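Local coordinates for protein probable LacI-family transcriptional regulator (Corynebacterium glutamicum ATCC 13032, PDB 3BIL) that is of unknown detailed function but probably binds DNA as a transcriptional regulator of the LacI family, at residues Y80-T91 against Q294-V304; L185-T196 against I215-Y225. All coordinates share one frame; numbering follows the deposited sequence.

Contact 1 (Y80-T91 against Q294-V304); sequences YFAAMVTEIQST and QNVEQLAQRAV
A chi1 of 171° turns the ring of Tyr-80 away from its backbone N and alongside the carbonyl carbon, a course that takes it past Val-296 and up to Gln-294. In Met-84, CG likewise stands opposite the backbone N, and its CB and CG pass across the same valine at a slant. Val-296 CG1 thus fills the angle between the two: it sits over one face of the Tyr-80 ring, 4.1 Å from the centroid, as a CH-pi contact, and lies 3.6 Å from Met-84 CB. The extended chain of Gln-294 crosses the tyrosine at about a right angle, its amide plane only 10° from that of the ring, with NE2 3.5 Å from Tyr-80 CE1. The amide is held mainly from elsewhere, because OE1 is hydrogen-bonded to Ser-166 OG.

Both helices belong to the N-terminal lobe of the periplasmic-binding-protein-like core of LacI-family regulators, to which the chain returns late to form helix 296-308. The two segments cross at -44°, their axes 8.4 Å apart. The spacing suits the small Ala-300, whose CB rests 3.5 Å from Ile-88 CG1 and also meets Glu-87 CB. On another side of helix 79-94, Gln-89 NE2 bonds to Asn-103 O of the second subunit.

Nearer the surface, Glu-87 bends at its second torsion and packs its CG 3.7 Å from Glu-297 CG, the carboxylates steeply turned against each other. OE1 of Glu-87 and OE2 of Glu-297 are also 3.7 Å apart, a proximity of like charges that may raise the proton affinity of either acid. Farther along, Thr-91 OG1 donates to Glu-87 O at 3.0 Å, and the same carbonyl also accepts the backbone N of Thr-91.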
loop_
_atom_site.group_PDB
_atom_site.type_symbol
_atom_site.label_atom_id
_atom_site.label_comp_id
_atom_site.label_asym_id
_atom_site.label_seq_id
_atom_site.Cartn_x
_atom_site.Cartn_y
_atom_site.Cartn_z
ATOM N N TYR A 80 2.939 -1.499 -5.232
ATOM C CA TYR A 80 4.042 -2.131 -5.938
ATOM C C TYR A 80 5.408 -1.654 -5.452
ATOM O O TYR A 80 6.307 -2.451 -5.209
ATOM C CB TYR A 80 3.914 -1.871 -7.418
ATOM C CG TYR A 80 5.115 -2.293 -8.225
ATOM C CD1 TYR A 80 5.242 -3.600 -8.707
ATOM C CD2 TYR A 80 6.114 -1.372 -8.528
ATOM C CE1 TYR A 80 6.315 -3.972 -9.462
ATOM C CE2 TYR A 80 7.203 -1.740 -9.271
ATOM C CZ TYR A 80 7.293 -3.039 -9.740
ATOM O OH TYR A 80 8.379 -3.362 -10.502
ATOM N N PHE A 81 5.561 -0.347 -5.328
ATOM C CA PHE A 81 6.777 0.206 -4.846
ATOM C C PHE A 81 6.993 -0.045 -3.337
ATOM O O PHE A 81 8.139 -0.028 -2.869
ATOM C CB PHE A 81 6.800 1.696 -5.167
ATOM C CG PHE A 81 7.023 2.000 -6.615
ATOM C CD1 PHE A 81 8.141 1.503 -7.285
ATOM C CD2 PHE A 81 6.130 2.799 -7.310
ATOM C CE1 PHE A 81 8.356 1.798 -8.650
ATOM C CE2 PHE A 81 6.337 3.117 -8.662
ATOM C CZ PHE A 81 7.444 2.609 -9.349
ATOM N N ALA A 82 5.910 -0.256 -2.575
ATOM C CA ALA A 82 6.061 -0.620 -1.158
ATOM C C ALA A 82 6.453 -2.108 -1.058
ATOM O O ALA A 82 7.257 -2.509 -0.201
ATOM C CB ALA A 82 4.793 -0.315 -0.376
ATOM N N ALA A 83 5.907 -2.925 -1.958
ATOM C CA ALA A 83 6.346 -4.322 -2.074
ATOM C C ALA A 83 7.821 -4.399 -2.444
ATOM O O ALA A 83 8.568 -5.113 -1.824
ATOM C CB ALA A 83 5.476 -5.098 -3.078
ATOM N N MET A 84 8.240 -3.636 -3.444
ATOM C CA MET A 84 9.618 -3.651 -3.872
ATOM C C MET A 84 10.589 -3.309 -2.723
ATOM O O MET A 84 11.632 -3.954 -2.594
ATOM C CB MET A 84 9.826 -2.709 -5.045
ATOM C CG MET A 84 11.207 -2.879 -5.730
ATOM S SD MET A 84 11.366 -1.504 -6.837
ATOM C CE MET A 84 10.429 -2.165 -8.219
ATOM N N VAL A 85 10.269 -2.307 -1.904
ATOM C CA VAL A 85 11.190 -1.911 -0.835
ATOM C C VAL A 85 11.161 -2.894 0.330
ATOM O O VAL A 85 12.189 -3.157 0.926
ATOM C CB VAL A 85 11.035 -0.434 -0.362
ATOM C CG1 VAL A 85 11.131 0.520 -1.547
ATOM C CG2 VAL A 85 9.739 -0.220 0.424
ATOM N N THR A 86 10.003 -3.459 0.639
ATOM C CA THR A 86 9.951 -4.504 1.630
ATOM C C THR A 86 10.907 -5.621 1.185
ATOM O O THR A 86 11.729 -6.069 1.969
ATOM C CB THR A 86 8.528 -5.057 1.778
ATOM O OG1 THR A 86 7.633 -3.985 2.058
ATOM C CG2 THR A 86 8.431 -6.081 2.894
ATOM N N GLU A 87 10.817 -6.056 -0.069
ATOM C CA GLU A 87 11.714 -7.118 -0.564
ATOM C C GLU A 87 13.180 -6.762 -0.774
ATOM O O GLU A 87 14.040 -7.634 -0.678
ATOM C CB GLU A 87 11.158 -7.832 -1.803
ATOM C CG GLU A 87 10.714 -9.280 -1.496
ATOM C CD GLU A 87 9.361 -9.382 -0.733
ATOM O OE1 GLU A 87 8.374 -9.880 -1.334
ATOM O OE2 GLU A 87 9.286 -8.973 0.459
ATOM N N ILE A 88 13.456 -5.498 -1.082
ATOM C CA ILE A 88 14.825 -5.008 -1.200
ATOM C C ILE A 88 15.434 -4.946 0.189
ATOM O O ILE A 88 16.620 -5.198 0.351
ATOM C CB ILE A 88 14.885 -3.593 -1.813
ATOM C CG1 ILE A 88 14.689 -3.642 -3.320
ATOM C CG2 ILE A 88 16.225 -2.935 -1.530
ATOM C CD1 ILE A 88 14.396 -2.289 -3.935
ATOM N N GLN A 89 14.623 -4.604 1.193
ATOM C CA GLN A 89 15.123 -4.512 2.559
ATOM C C GLN A 89 15.453 -5.888 3.129
ATOM O O GLN A 89 16.467 -6.044 3.819
ATOM C CB GLN A 89 14.144 -3.813 3.484
ATOM C CG GLN A 89 14.626 -3.842 4.899
ATOM C CD GLN A 89 13.765 -3.069 5.848
ATOM O OE1 GLN A 89 13.648 -1.849 5.750
ATOM N NE2 GLN A 89 13.176 -3.776 6.809
ATOM N N SER A 90 14.590 -6.864 2.840
ATOM C CA SER A 90 14.719 -8.214 3.358
ATOM C C SER A 90 15.951 -8.946 2.767
ATOM O O SER A 90 16.745 -9.558 3.512
ATOM C CB SER A 90 13.418 -8.968 3.114
ATOM O OG SER A 90 13.639 -10.330 2.843
ATOM N N THR A 91 16.112 -8.865 1.444
ATOM C CA THR A 91 17.306 -9.357 0.748
ATOM C C THR A 91 18.615 -8.695 1.225
ATOM O O THR A 91 19.611 -9.389 1.464
ATOM C CB THR A 91 17.150 -9.218 -0.782
ATOM O OG1 THR A 91 15.953 -9.892 -1.194
ATOM C CG2 THR A 91 18.319 -9.850 -1.509
ATOM N N GLN A 294 4.572 -8.599 -12.393
ATOM C CA GLN A 294 5.902 -8.194 -12.747
ATOM C C GLN A 294 6.957 -8.822 -11.904
ATOM O O GLN A 294 8.150 -8.536 -12.090
ATOM C CB GLN A 294 6.025 -6.724 -12.497
ATOM C CG GLN A 294 5.733 -5.921 -13.676
ATOM C CD GLN A 294 5.901 -4.523 -13.315
ATOM O OE1 GLN A 294 6.985 -3.961 -13.491
ATOM N NE2 GLN A 294 4.871 -3.950 -12.697
ATOM N N ASN A 295 6.531 -9.622 -10.941
ATOM C CA ASN A 295 7.443 -10.374 -10.124
ATOM C C ASN A 295 8.430 -9.491 -9.355
ATOM O O ASN A 295 9.645 -9.625 -9.510
ATOM C CB ASN A 295 8.167 -11.415 -10.987
ATOM C CG ASN A 295 8.379 -12.702 -10.247
ATOM O OD1 ASN A 295 9.282 -12.813 -9.401
ATOM N ND2 ASN A 295 7.501 -13.678 -10.510
ATOM N N VAL A 296 7.882 -8.623 -8.504
ATOM C CA VAL A 296 8.642 -7.629 -7.739
ATOM C C VAL A 296 9.758 -8.250 -6.951
ATOM O O VAL A 296 10.813 -7.634 -6.811
ATOM C CB VAL A 296 7.793 -6.901 -6.671
ATOM C CG1 VAL A 296 8.101 -5.440 -6.694
ATOM C CG2 VAL A 296 6.337 -7.138 -6.887
ATOM N N GLU A 297 9.502 -9.444 -6.409
ATOM C CA GLU A 297 10.459 -10.148 -5.528
ATOM C C GLU A 297 11.795 -10.430 -6.238
ATOM O O GLU A 297 12.876 -10.181 -5.693
ATOM C CB GLU A 297 9.826 -11.432 -4.940
ATOM C CG GLU A 297 10.671 -12.148 -3.851
ATOM C CD GLU A 297 9.870 -13.112 -2.915
ATOM O OE1 GLU A 297 10.517 -13.793 -2.069
ATOM O OE2 GLU A 297 8.615 -13.197 -3.020
ATOM N N GLN A 298 11.702 -10.903 -7.475
ATOM C CA GLN A 298 12.852 -11.249 -8.275
ATOM C C GLN A 298 13.629 -10.009 -8.727
ATOM O O GLN A 298 14.840 -10.055 -8.826
ATOM C CB GLN A 298 12.366 -12.027 -9.479
ATOM C CG GLN A 298 13.362 -12.956 -10.120
ATOM C CD GLN A 298 12.739 -13.658 -11.306
ATOM O OE1 GLN A 298 13.365 -13.805 -12.365
ATOM N NE2 GLN A 298 11.466 -14.066 -11.150
ATOM N N LEU A 299 12.923 -8.912 -9.009
ATOM C CA LEU A 299 13.566 -7.675 -9.416
ATOM C C LEU A 299 14.382 -7.077 -8.298
ATOM O O LEU A 299 15.503 -6.617 -8.531
ATOM C CB LEU A 299 12.535 -6.659 -9.860
ATOM C CG LEU A 299 12.351 -6.792 -11.355
ATOM C CD1 LEU A 299 10.903 -6.483 -11.786
ATOM C CD2 LEU A 299 13.389 -5.903 -12.026
ATOM N N ALA A 300 13.794 -7.072 -7.100
ATOM C CA ALA A 300 14.457 -6.677 -5.869
ATOM C C ALA A 300 15.652 -7.600 -5.489
ATOM O O ALA A 300 16.721 -7.089 -5.128
ATOM C CB ALA A 300 13.445 -6.604 -4.735
ATOM N N GLN A 301 15.465 -8.928 -5.565
ATOM C CA GLN A 301 16.560 -9.914 -5.444
ATOM C C GLN A 301 17.687 -9.557 -6.410
ATOM O O GLN A 301 18.794 -9.225 -5.985
ATOM C CB GLN A 301 16.066 -11.335 -5.745
ATOM C CG GLN A 301 16.096 -12.337 -4.587
ATOM C CD GLN A 301 14.729 -12.559 -3.924
ATOM O OE1 GLN A 301 14.260 -13.698 -3.784
ATOM N NE2 GLN A 301 14.093 -11.465 -3.498
ATOM N N ARG A 302 17.394 -9.581 -7.708
ATOM C CA ARG A 302 18.376 -9.222 -8.731
ATOM C C ARG A 302 19.034 -7.876 -8.495
ATOM O O ARG A 302 20.243 -7.765 -8.635
ATOM C CB ARG A 302 17.776 -9.284 -10.139
ATOM C CG ARG A 302 17.431 -10.696 -10.565
ATOM C CD ARG A 302 18.544 -11.354 -11.379
ATOM N NE ARG A 302 18.149 -11.592 -12.780
ATOM C CZ ARG A 302 17.250 -12.502 -13.182
ATOM N NH1 ARG A 302 16.601 -13.262 -12.297
ATOM N NH2 ARG A 302 16.973 -12.636 -14.473
ATOM N N ALA A 303 18.249 -6.860 -8.135
ATOM C CA ALA A 303 18.784 -5.496 -7.937
ATOM C C ALA A 303 19.770 -5.375 -6.781
ATOM O O ALA A 303 20.701 -4.573 -6.843
ATOM C CB ALA A 303 17.665 -4.479 -7.757
ATOM N N VAL A 304 19.551 -6.143 -5.721
ATOM C CA VAL A 304 20.463 -6.089 -4.600
ATOM C C VAL A 304 21.729 -6.957 -4.876
ATOM O O VAL A 304 22.836 -6.552 -4.524
ATOM C CB VAL A 304 19.716 -6.320 -3.232
ATOM C CG1 VAL A 304 19.234 -7.752 -3.102
ATOM C CG2 VAL A 304 20.582 -5.906 -2.046
#

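Contact 2 (L185-T196 against I215-Y225); sequences LPIGYLSGPMDT and IGEQLVFLGGY
Pro-193 lies across one face of the Tyr-225 ring, its CG 4.0 Å from the centroid in a CH-pi contact. Asp-195 meets the same ring from its edge: the carboxylate is nearly coplanar with the aromatic plane, and Tyr-225 OH donates to the syn lone pair of Asp-195 OD1 at 2.7 Å, though the aspartate is poorly ordered.

On one face of the sheet, Leu-190 and Phe-221 run side by side in the same direction, with Leu-190 CD1 3.8 Å from Phe-221 CB, and both touch Leu-237 of helix 227-239. Tyr-189 projects from the other face of the sheet, where its ring stacks on Phe-206. Strands 187-190 and 219-221 are the parallel neighbours of a beta-alpha-beta unit whose helix, 197-212, carries Phe-206. The ladder includes Tyr-189 N to Leu-219 O and Phe-221 N to Tyr-189 O, both 2.9 Å.

At the other end, Ile-215 crosses Leu-185 obliquely, its CG2 3.7 Å from Leu-185 CD1. Gln-218, bent at chi2 (-69°), folds its amide back so that OE1 accepts Ile-187 N at 2.9 Å along a nearly straight N-H (172°), while NE2 bonds to Gly-216 O. A side-chain amide therefore takes over from the backbone here, satisfying a strand N-H and tying the loop before strand 219-221 to strand 187-190.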
loop_
_atom_site.group_PDB
_atom_site.type_symbol
_atom_site.label_atom_id
_atom_site.label_comp_id
_atom_site.label_asym_id
_atom_site.label_seq_id
_atom_site.Cartn_x
_atom_site.Cartn_y
_atom_site.Cartn_z
ATOM N N LEU A 185 -13.557 -7.426 -27.445
ATOM C CA LEU A 185 -13.068 -6.252 -28.109
ATOM C C LEU A 185 -14.205 -5.291 -28.249
ATOM O O LEU A 185 -15.359 -5.749 -28.313
ATOM C CB LEU A 185 -12.585 -6.610 -29.513
ATOM C CG LEU A 185 -11.427 -7.564 -29.765
ATOM C CD1 LEU A 185 -11.190 -7.602 -31.319
ATOM C CD2 LEU A 185 -10.121 -7.197 -28.964
ATOM N N PRO A 186 -13.901 -3.972 -28.405
ATOM C CA PRO A 186 -12.576 -3.334 -28.400
ATOM C C PRO A 186 -11.962 -3.138 -27.035
ATOM O O PRO A 186 -12.674 -3.075 -26.022
ATOM C CB PRO A 186 -12.819 -1.936 -29.048
ATOM C CG PRO A 186 -14.245 -1.727 -29.055
ATOM C CD PRO A 186 -14.972 -3.016 -28.740
ATOM N N ILE A 187 -10.645 -2.976 -27.027
ATOM C CA ILE A 187 -9.911 -2.801 -25.823
ATOM C C ILE A 187 -9.633 -1.312 -25.606
ATOM O O ILE A 187 -9.132 -0.623 -26.500
ATOM C CB ILE A 187 -8.575 -3.595 -25.878
ATOM C CG1 ILE A 187 -8.841 -5.073 -26.193
ATOM C CG2 ILE A 187 -7.746 -3.428 -24.541
ATOM C CD1 ILE A 187 -7.611 -5.880 -26.632
ATOM N N GLY A 188 -9.962 -0.819 -24.410
ATOM C CA GLY A 188 -9.547 0.487 -23.966
ATOM C C GLY A 188 -8.306 0.331 -23.120
ATOM O O GLY A 188 -8.379 -0.050 -21.961
ATOM N N TYR A 189 -7.152 0.631 -23.678
ATOM C CA TYR A 189 -5.933 0.524 -22.909
ATOM C C TYR A 189 -5.689 1.849 -22.238
ATOM O O TYR A 189 -5.755 2.919 -22.851
ATOM C CB TYR A 189 -4.748 0.111 -23.769
ATOM C CG TYR A 189 -3.395 0.125 -23.041
ATOM C CD1 TYR A 189 -2.965 -0.986 -22.317
ATOM C CD2 TYR A 189 -2.539 1.238 -23.104
ATOM C CE1 TYR A 189 -1.770 -0.988 -21.671
ATOM C CE2 TYR A 189 -1.313 1.242 -22.431
ATOM C CZ TYR A 189 -0.958 0.127 -21.711
ATOM O OH TYR A 189 0.223 0.067 -21.051
ATOM N N LEU A 190 -5.424 1.770 -20.951
ATOM C CA LEU A 190 -5.321 2.943 -20.149
ATOM C C LEU A 190 -3.855 3.093 -19.794
ATOM O O LEU A 190 -3.336 2.440 -18.897
ATOM C CB LEU A 190 -6.280 2.834 -18.949
ATOM C CG LEU A 190 -6.418 4.027 -18.009
ATOM C CD1 LEU A 190 -7.237 5.086 -18.688
ATOM C CD2 LEU A 190 -7.057 3.661 -16.677
ATOM N N SER A 191 -3.189 3.940 -20.558
ATOM C CA SER A 191 -1.756 4.213 -20.428
ATOM C C SER A 191 -1.341 4.832 -19.110
ATOM O O SER A 191 -2.171 5.327 -18.317
ATOM C CB SER A 191 -1.336 5.150 -21.566
ATOM O OG SER A 191 0.009 5.529 -21.490
ATOM N N GLY A 192 -0.039 4.781 -18.880
ATOM C CA GLY A 192 0.596 5.530 -17.817
ATOM C C GLY A 192 1.401 6.701 -18.367
ATOM O O GLY A 192 1.527 6.869 -19.592
ATOM N N PRO A 193 1.959 7.523 -17.458
ATOM C CA PRO A 193 2.717 8.720 -17.828
ATOM C C PRO A 193 3.660 8.431 -18.986
ATOM O O PRO A 193 4.442 7.479 -18.925
ATOM C CB PRO A 193 3.520 9.043 -16.557
ATOM C CG PRO A 193 3.218 7.912 -15.557
ATOM C CD PRO A 193 1.924 7.325 -15.999
ATOM N N MET A 194 3.586 9.238 -20.037
ATOM C CA MET A 194 4.433 9.014 -21.210
ATOM C C MET A 194 5.864 9.514 -21.027
ATOM O O MET A 194 6.721 9.325 -21.902
ATOM C CB MET A 194 3.761 9.550 -22.471
ATOM C CG MET A 194 2.524 8.701 -22.873
ATOM S SD MET A 194 2.992 7.024 -23.368
ATOM C CE MET A 194 4.027 7.433 -24.777
ATOM N N ASP A 195 6.109 10.128 -19.868
ATOM C CA ASP A 195 7.450 10.563 -19.462
ATOM C C ASP A 195 8.246 9.483 -18.690
ATOM O O ASP A 195 9.347 9.750 -18.188
ATOM C CB ASP A 195 7.359 11.852 -18.633
ATOM C CG ASP A 195 6.537 11.672 -17.359
ATOM O OD1 ASP A 195 6.681 10.622 -16.695
ATOM O OD2 ASP A 195 5.746 12.582 -17.015
ATOM N N THR A 196 7.680 8.278 -18.583
ATOM C CA THR A 196 8.385 7.137 -17.977
ATOM C C THR A 196 8.710 6.091 -19.037
ATOM O O THR A 196 7.946 5.892 -19.983
ATOM C CB THR A 196 7.620 6.526 -16.740
ATOM O OG1 THR A 196 6.237 6.275 -17.050
ATOM C CG2 THR A 196 7.669 7.485 -15.580
ATOM N N ILE A 215 -5.841 -7.745 -34.491
ATOM C CA ILE A 215 -7.167 -7.222 -34.110
ATOM C C ILE A 215 -7.334 -5.764 -34.512
ATOM O O ILE A 215 -8.411 -5.174 -34.319
ATOM C CB ILE A 215 -7.513 -7.434 -32.589
ATOM C CG1 ILE A 215 -6.332 -7.007 -31.709
ATOM C CG2 ILE A 215 -7.891 -8.880 -32.377
ATOM C CD1 ILE A 215 -6.699 -6.672 -30.294
ATOM N N GLY A 216 -6.280 -5.178 -35.078
ATOM C CA GLY A 216 -6.394 -3.803 -35.515
ATOM C C GLY A 216 -6.236 -2.869 -34.337
ATOM O O GLY A 216 -6.180 -3.317 -33.173
ATOM N N GLU A 217 -6.155 -1.569 -34.653
ATOM C CA GLU A 217 -5.850 -0.520 -33.692
ATOM C C GLU A 217 -6.946 -0.419 -32.637
ATOM O O GLU A 217 -8.132 -0.532 -32.947
ATOM C CB GLU A 217 -5.616 0.812 -34.400
ATOM C CG GLU A 217 -4.280 0.861 -35.149
ATOM C CD GLU A 217 -4.171 2.022 -36.165
ATOM O OE1 GLU A 217 -3.149 2.770 -36.118
ATOM O OE2 GLU A 217 -5.104 2.177 -37.002
ATOM N N GLN A 218 -6.549 -0.240 -31.384
ATOM C CA GLN A 218 -7.556 -0.215 -30.295
ATOM C C GLN A 218 -7.640 1.170 -29.688
ATOM O O GLN A 218 -6.927 2.062 -30.133
ATOM C CB GLN A 218 -7.225 -1.279 -29.242
ATOM C CG GLN A 218 -7.141 -2.636 -29.832
ATOM C CD GLN A 218 -8.470 -3.156 -30.290
ATOM O OE1 GLN A 218 -9.463 -2.961 -29.626
ATOM N NE2 GLN A 218 -8.494 -3.848 -31.435
ATOM N N LEU A 219 -8.485 1.376 -28.688
ATOM C CA LEU A 219 -8.552 2.703 -28.030
ATOM C C LEU A 219 -7.456 2.873 -26.999
ATOM O O LEU A 219 -7.177 1.955 -26.289
ATOM C CB LEU A 219 -9.877 2.870 -27.374
ATOM C CG LEU A 219 -10.885 2.435 -28.414
ATOM C CD1 LEU A 219 -12.243 2.336 -27.805
ATOM C CD2 LEU A 219 -10.859 3.436 -29.564
ATOM N N VAL A 220 -6.836 4.042 -26.935
ATOM C CA VAL A 220 -5.738 4.293 -26.020
ATOM C C VAL A 220 -5.996 5.595 -25.288
ATOM O O VAL A 220 -6.219 6.624 -25.926
ATOM C CB VAL A 220 -4.435 4.536 -26.777
ATOM C CG1 VAL A 220 -3.425 5.234 -25.857
ATOM C CG2 VAL A 220 -3.845 3.233 -27.319
ATOM N N PHE A 221 -5.960 5.572 -23.963
ATOM C CA PHE A 221 -5.975 6.810 -23.192
ATOM C C PHE A 221 -4.597 7.043 -22.579
ATOM O O PHE A 221 -4.022 6.129 -21.982
ATOM C CB PHE A 221 -7.047 6.760 -22.107
ATOM C CG PHE A 221 -7.219 8.063 -21.374
ATOM C CD1 PHE A 221 -8.263 8.947 -21.721
ATOM C CD2 PHE A 221 -6.318 8.432 -20.332
ATOM C CE1 PHE A 221 -8.431 10.206 -21.017
ATOM C CE2 PHE A 221 -6.454 9.648 -19.656
ATOM C CZ PHE A 221 -7.526 10.539 -19.989
ATOM N N LEU A 222 -4.049 8.242 -22.732
ATOM C CA LEU A 222 -2.731 8.535 -22.134
ATOM C C LEU A 222 -2.887 9.144 -20.746
ATOM O O LEU A 222 -3.061 10.342 -20.613
ATOM C CB LEU A 222 -1.870 9.434 -23.025
ATOM C CG LEU A 222 -1.727 8.997 -24.481
ATOM C CD1 LEU A 222 -0.954 10.055 -25.291
ATOM C CD2 LEU A 222 -1.041 7.628 -24.593
ATOM N N GLY A 223 -2.823 8.301 -19.724
ATOM C CA GLY A 223 -3.043 8.697 -18.343
ATOM C C GLY A 223 -1.813 9.328 -17.722
ATOM O O GLY A 223 -0.990 9.938 -18.421
ATOM N N GLY A 224 -1.690 9.177 -16.408
ATOM C CA GLY A 224 -0.701 9.924 -15.645
ATOM C C GLY A 224 -0.456 9.410 -14.239
ATOM O O GLY A 224 0.102 8.328 -14.051
ATOM N N TYR A 225 -0.868 10.185 -13.241
ATOM C CA TYR A 225 -0.459 9.879 -11.863
ATOM C C TYR A 225 -1.601 9.609 -10.858
ATOM O O TYR A 225 -1.571 8.595 -10.156
ATOM C CB TYR A 225 0.546 10.936 -11.367
ATOM C CG TYR A 225 1.860 10.930 -12.147
ATOM C CD1 TYR A 225 2.894 10.052 -11.797
ATOM C CD2 TYR A 225 2.064 11.790 -13.242
ATOM C CE1 TYR A 225 4.111 10.029 -12.511
ATOM C CE2 TYR A 225 3.282 11.783 -13.969
ATOM C CZ TYR A 225 4.300 10.894 -13.592
ATOM O OH TYR A 225 5.505 10.853 -14.282
#

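In the fold
Along the chain the order is 80-91, 185-196, 215-225, 294-304, so contact 2 forms wholly within the sequence spanned by contact 1. Their centres are about 27 Å apart, on opposite sides of the chain's centre, and their nearest atoms about 8 Å apart without touching. Contact 1 joins two helices of the N-terminal lobe, whereas contact 2 joins neighbouring parallel strands of the C-terminal lobe, with 219-221 outermost in this chain. As in other LacI-family proteins, the two lobes probably enclose an effector cleft; in contact 1 the late helix 296-308 packs against the early helix 79-94, completing the first lobe only after the chain has built most of the second.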